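Local atomic coordinates of IG hypothetical 16092 (Bacillus cereus ATCC 14579, PDB entry 1YQH), a protein that is of unknown function but may bind thiamine or a similar small molecule. Residues V8-S13 / T78-H83; E47-G52 / V90-K95. One frame throughout, in Å; residues are numbered along the deposited sequence.

How the contacts relate
Contacts 1 and 2 use neighbouring strands of one sheet, 8-17 and 48-52, and their centres lie about 9 Å apart. In contact 1 one edge of strand 8-17 pairs with 75-84; along its other edge runs strand 48-52, which in contact 2 receives the short helix 92-96. Strands 8-17 and 48-52 are tied by probable backbone hydrogen bonds, among them Leu50 N to Met10 O at 2.7 Å and Val8 N to Gly52 O at 2.8 Å. The chain leaves strand 75-84 and returns as helix 92-96, and Thr9 OG1 is hydrogen-bonded to Val90 O on the way. Both contacts touch the third subunit; neither is tied to a known ligand site.

Contact 1. Residues V8-S13 / T78-H83; sequences VTMSFS and TSIKIH
Residues 8-13 and 78-83 pair as antiparallel neighbours in the sheet of a ferredoxin-like fold, the first and last strands of its beta-alpha-beta-beta-alpha-beta order. Their axes come within 4.7 Å at 169°. Two residues on each strand exchange paired backbone bonds: Ser11 with Lys81, and Ser13 with Ser79. A further bond runs from His83 N to Thr9 O at 2.9 Å, nearly straight at 170°. Between them lie the non-hydrogen-bonded pairs Met10-Ile82 and Phe12-Ile80, where CA-H groups lean on carbonyls, as Phe12 CA does on Ser79 O at 3.0 Å.

Met10, a selenomethionine, makes two of the four apolar side-chain contacts. With CG anti to the backbone N (chi1 -175°), that atom sits 3.7 Å from Ile80 CG2. The chain then bends at its last torsion, and CE comes alongside Ile82, 3.8 Å from its CG1. A long unbranched side chain can thus span two beta-branched isoleucines, a residue type at ease in strands. Phe12 meets the partner strand mainly through its base, CB resting 3.2 Å from Ser79 O, while the end of the side chain leads away.

The opposite face carries polar residues: Thr9, Ser11 and Ser13 across from His83, Lys81 and Ser79. Ser11 OG lies 3.8 Å from Lys81 CB, but its hydrogen bond goes to Glu47 of the third subunit. Lys81 NZ reaches Ser79 of the second subunit.

Helix 54-70 covers the apolar face, Leu57 lying on Val8 and Met10, and Ala64 on Phe12, whose ring also packs on Thr48 and Leu50 of strand 48-52. Strand 75-84 is outermost within its own chain, yet a strand of the second subunit pairs antiparallel with residues 78-83, so the sheet continues across the interface.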
loop_
_atom_site.group_PDB
_atom_site.type_symbol
_atom_site.label_atom_id
_atom_site.label_comp_id
_atom_site.label_asym_id
_atom_site.label_seq_id
_atom_site.Cartn_x
_atom_site.Cartn_y
_atom_site.Cartn_z
ATOM N N VAL A 8 14.307 11.376 -2.464
ATOM C CA VAL A 8 13.098 10.600 -2.731
ATOM C C VAL A 8 11.971 11.263 -1.937
ATOM O O VAL A 8 12.205 12.048 -0.998
ATOM C CB VAL A 8 13.207 9.075 -2.356
ATOM C CG1 VAL A 8 14.378 8.420 -3.077
ATOM C CG2 VAL A 8 13.310 8.857 -0.844
ATOM N N THR A 9 10.746 10.965 -2.336
ATOM C CA THR A 9 9.579 11.252 -1.531
ATOM C C THR A 9 8.966 9.880 -1.185
ATOM O O THR A 9 9.005 8.953 -1.997
ATOM C CB THR A 9 8.612 12.183 -2.308
ATOM O OG1 THR A 9 9.289 13.431 -2.586
ATOM C CG2 THR A 9 7.360 12.478 -1.502
HETATM N N MSE A 10 8.442 9.754 0.027
HETATM C CA MSE A 10 7.962 8.481 0.543
HETATM C C MSE A 10 6.753 8.766 1.432
HETATM O O MSE A 10 6.641 9.862 1.990
HETATM C CB MSE A 10 9.086 7.860 1.376
HETATM C CG MSE A 10 8.833 6.477 1.910
HETATM SE SE MSE A 10 10.337 5.950 3.013
HETATM C CE MSE A 10 11.758 5.881 1.645
ATOM N N SER A 11 5.827 7.815 1.528
ATOM C CA SER A 11 4.873 7.839 2.616
ATOM C C SER A 11 4.911 6.522 3.351
ATOM O O SER A 11 5.343 5.499 2.795
ATOM C CB SER A 11 3.452 8.160 2.129
ATOM O OG SER A 11 2.935 7.117 1.326
ATOM N N PHE A 12 4.490 6.540 4.608
ATOM C CA PHE A 12 4.425 5.300 5.360
ATOM C C PHE A 12 3.374 5.385 6.436
ATOM O O PHE A 12 2.959 6.481 6.856
ATOM C CB PHE A 12 5.806 4.961 5.980
ATOM C CG PHE A 12 6.062 5.620 7.320
ATOM C CD1 PHE A 12 5.932 4.888 8.508
ATOM C CD2 PHE A 12 6.436 6.966 7.399
ATOM C CE1 PHE A 12 6.166 5.475 9.751
ATOM C CE2 PHE A 12 6.677 7.563 8.639
ATOM C CZ PHE A 12 6.542 6.823 9.819
ATOM N N SER A 13 2.950 4.218 6.889
ATOM C CA SER A 13 2.083 4.135 8.049
ATOM C C SER A 13 2.432 2.901 8.863
ATOM O O SER A 13 2.993 1.942 8.322
ATOM C CB SER A 13 0.617 4.110 7.611
ATOM O OG SER A 13 0.380 3.051 6.708
ATOM N N THR A 78 3.447 -2.473 8.639
ATOM C CA THR A 78 4.031 -1.218 8.181
ATOM C C THR A 78 3.892 -1.134 6.663
ATOM O O THR A 78 4.254 -2.068 5.961
ATOM C CB THR A 78 5.518 -1.123 8.636
ATOM O OG1 THR A 78 5.589 -1.214 10.070
ATOM C CG2 THR A 78 6.185 0.196 8.177
ATOM N N SER A 79 3.359 -0.017 6.173
ATOM C CA SER A 79 3.169 0.191 4.737
ATOM C C SER A 79 4.085 1.331 4.304
ATOM O O SER A 79 4.249 2.312 5.030
ATOM C CB SER A 79 1.720 0.567 4.421
ATOM O OG SER A 79 0.800 -0.414 4.883
ATOM N N ILE A 80 4.676 1.197 3.127
ATOM C CA ILE A 80 5.594 2.199 2.604
ATOM C C ILE A 80 5.292 2.374 1.126
ATOM O O ILE A 80 5.012 1.391 0.428
ATOM C CB ILE A 80 7.095 1.765 2.759
ATOM C CG1 ILE A 80 7.433 1.434 4.219
ATOM C CG2 ILE A 80 8.029 2.862 2.225
ATOM C CD1 ILE A 80 8.758 0.696 4.431
ATOM N N LYS A 81 5.318 3.622 0.656
ATOM C CA LYS A 81 5.300 3.878 -0.776
ATOM C C LYS A 81 6.450 4.832 -1.093
ATOM O O LYS A 81 6.617 5.853 -0.414
ATOM C CB LYS A 81 3.976 4.497 -1.202
ATOM C CG LYS A 81 3.677 4.313 -2.685
ATOM C CD LYS A 81 2.241 4.708 -3.019
ATOM C CE LYS A 81 1.216 3.604 -2.701
ATOM N NZ LYS A 81 1.239 2.449 -3.661
ATOM N N ILE A 82 7.239 4.492 -2.103
ATOM C CA ILE A 82 8.413 5.287 -2.452
ATOM C C ILE A 82 8.277 5.777 -3.881
ATOM O O ILE A 82 7.985 4.983 -4.777
ATOM C CB ILE A 82 9.744 4.485 -2.342
ATOM C CG1 ILE A 82 9.864 3.795 -0.978
ATOM C CG2 ILE A 82 10.972 5.389 -2.604
ATOM C CD1 ILE A 82 11.020 2.795 -0.884
ATOM N N HIS A 83 8.523 7.078 -4.090
ATOM C CA HIS A 83 8.686 7.619 -5.438
ATOM C C HIS A 83 10.177 7.791 -5.669
ATOM O O HIS A 83 10.825 8.653 -5.068
ATOM C CB HIS A 83 7.962 8.972 -5.603
ATOM C CG HIS A 83 7.824 9.398 -7.033
ATOM N ND1 HIS A 83 6.790 10.193 -7.478
ATOM C CD2 HIS A 83 8.588 9.131 -8.119
ATOM C CE1 HIS A 83 6.932 10.410 -8.775
ATOM N NE2 HIS A 83 8.011 9.772 -9.190
HETATM O O HOH W 1 0.287 -0.270 7.528
#

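Contact 2. Residues E47-G52 / V90-K95; sequences ETTLEG and VTIDEK
Glu51 reaches from strand 48-52 to the start of helix 92-96 and grips Ile92. Its CB begins the contact, resting 3.8 Å from Ile92 CD1. CG is anti to the backbone N (chi1 179°) and the next torsion is also extended, carrying CD to 3.9 Å from Ile92 N. There OE1 accepts from Ile92 N at 2.8 Å, in a nearly straight bond (N-H...O 170°) that meets the oxygen nearly along its C-O axis. The same oxygen lies 3.4 Å from Thr91 CA, and takes a second hydrogen from a water at 2.7 Å, which in turn accepts from Asp93 N. One carboxylate oxygen thus serves two N-H groups of the first turn, one directly and one through water. A glutamate suits the place: it is long enough to span the gap, and its negative charge should be welcome at a helix N-terminus.

Beside the Glu51-Ile92 bond, Thr49 CG2 and Ile92 CD1 meet tip to tip at 3.8 Å, a methyl contact between two beta-branched residues; Ile92 also packs on Thr9 and on Ala45 of the third subunit.

The helix caps itself too: Thr91 OG1 accepts from Glu94 N at 3.2 Å, while Thr91 N donates to Glu94 OE1 at 3.1 Å. This reciprocal pair is the capping box of a helix N-terminus, here docked by Glu51 against the sheet.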
loop_
_atom_site.group_PDB
_atom_site.type_symbol
_atom_site.label_atom_id
_atom_site.label_comp_id
_atom_site.label_asym_id
_atom_site.label_seq_id
_atom_site.Cartn_x
_atom_site.Cartn_y
_atom_site.Cartn_z
ATOM N N GLU A 47 -1.414 8.226 6.122
ATOM C CA GLU A 47 0.013 8.050 5.806
ATOM C C GLU A 47 0.778 9.307 6.216
ATOM O O GLU A 47 0.220 10.407 6.177
ATOM C CB GLU A 47 0.229 7.859 4.286
ATOM C CG GLU A 47 -0.612 6.794 3.571
ATOM C CD GLU A 47 -0.419 5.377 4.108
ATOM O OE1 GLU A 47 0.654 5.043 4.661
ATOM O OE2 GLU A 47 -1.366 4.584 3.969
ATOM N N THR A 48 2.050 9.147 6.591
ATOM C CA THR A 48 2.940 10.288 6.838
ATOM C C THR A 48 3.891 10.370 5.660
ATOM O O THR A 48 4.483 9.347 5.268
ATOM C CB THR A 48 3.709 10.083 8.162
ATOM O OG1 THR A 48 2.780 10.226 9.239
ATOM C CG2 THR A 48 4.863 11.106 8.343
ATOM N N THR A 49 4.015 11.567 5.090
ATOM C CA THR A 49 4.889 11.803 3.942
ATOM C C THR A 49 6.251 12.270 4.449
ATOM O O THR A 49 6.299 13.085 5.372
ATOM C CB THR A 49 4.299 12.895 3.026
ATOM O OG1 THR A 49 2.970 12.518 2.649
ATOM C CG2 THR A 49 5.166 13.060 1.760
ATOM N N LEU A 50 7.320 11.752 3.836
ATOM C CA LEU A 50 8.711 12.138 4.103
ATOM C C LEU A 50 9.420 12.548 2.814
ATOM O O LEU A 50 9.109 12.036 1.732
ATOM C CB LEU A 50 9.491 10.960 4.710
ATOM C CG LEU A 50 8.879 10.215 5.896
ATOM C CD1 LEU A 50 9.703 8.986 6.274
ATOM C CD2 LEU A 50 8.733 11.156 7.104
ATOM N N GLU A 51 10.388 13.458 2.935
ATOM C CA GLU A 51 11.219 13.824 1.797
ATOM C C GLU A 51 12.669 13.815 2.255
ATOM O O GLU A 51 12.970 14.308 3.330
ATOM C CB GLU A 51 10.827 15.223 1.313
ATOM C CG GLU A 51 11.642 15.737 0.144
ATOM C CD GLU A 51 11.282 17.173 -0.204
ATOM O OE1 GLU A 51 10.238 17.389 -0.835
ATOM O OE2 GLU A 51 12.038 18.091 0.155
ATOM N N GLY A 52 13.557 13.247 1.442
ATOM C CA GLY A 52 14.979 13.235 1.777
ATOM C C GLY A 52 15.715 12.064 1.162
ATOM O O GLY A 52 15.292 11.512 0.145
ATOM N N VAL A 90 12.877 13.635 -6.652
ATOM C CA VAL A 90 11.452 13.970 -6.620
ATOM C C VAL A 90 11.157 14.604 -5.258
ATOM O O VAL A 90 11.696 14.171 -4.236
ATOM C CB VAL A 90 10.562 12.727 -6.890
ATOM C CG1 VAL A 90 10.896 11.605 -5.932
ATOM C CG2 VAL A 90 9.058 13.091 -6.857
ATOM N N THR A 91 10.314 15.632 -5.270
ATOM C CA THR A 91 10.010 16.424 -4.085
ATOM C C THR A 91 8.514 16.466 -3.809
ATOM O O THR A 91 7.693 16.216 -4.698
ATOM C CB THR A 91 10.510 17.885 -4.226
ATOM O OG1 THR A 91 9.865 18.501 -5.347
ATOM C CG2 THR A 91 12.033 17.924 -4.401
ATOM N N ILE A 92 8.166 16.795 -2.567
ATOM C CA ILE A 92 6.775 16.970 -2.196
ATOM C C ILE A 92 6.160 18.103 -3.029
ATOM O O ILE A 92 5.081 17.959 -3.613
ATOM C CB ILE A 92 6.640 17.277 -0.696
ATOM C CG1 ILE A 92 7.030 16.033 0.123
ATOM C CG2 ILE A 92 5.204 17.749 -0.370
ATOM C CD1 ILE A 92 7.180 16.250 1.654
ATOM N N ASP A 93 6.866 19.224 -3.085
ATOM C CA ASP A 93 6.325 20.417 -3.739
ATOM C C ASP A 93 5.983 20.180 -5.206
ATOM O O ASP A 93 4.971 20.668 -5.686
ATOM C CB ASP A 93 7.265 21.606 -3.558
ATOM C CG ASP A 93 7.279 22.124 -2.128
ATOM O OD1 ASP A 93 6.382 21.760 -1.348
ATOM O OD2 ASP A 93 8.180 22.918 -1.776
ATOM N N GLU A 94 6.798 19.398 -5.916
ATOM C CA GLU A 94 6.532 19.194 -7.333
ATOM C C GLU A 94 5.237 18.413 -7.542
ATOM O O GLU A 94 4.557 18.596 -8.549
ATOM C CB GLU A 94 7.714 18.521 -8.027
ATOM C CG GLU A 94 7.619 17.035 -8.109
ATOM C CD GLU A 94 8.788 16.452 -8.855
ATOM O OE1 GLU A 94 9.889 16.403 -8.272
ATOM O OE2 GLU A 94 8.596 16.052 -10.020
ATOM N N LYS A 95 4.887 17.567 -6.576
ATOM C CA LYS A 95 3.691 16.738 -6.696
ATOM C C LYS A 95 2.407 17.407 -6.210
ATOM O O LYS A 95 1.330 17.094 -6.717
ATOM C CB LYS A 95 3.916 15.381 -6.024
ATOM C CG LYS A 95 5.141 14.669 -6.629
ATOM C CD LYS A 95 5.244 13.218 -6.248
ATOM C CE LYS A 95 4.289 12.365 -7.045
ATOM N NZ LYS A 95 4.189 11.018 -6.403
HETATM O O HOH W 2 9.396 19.829 -1.665
#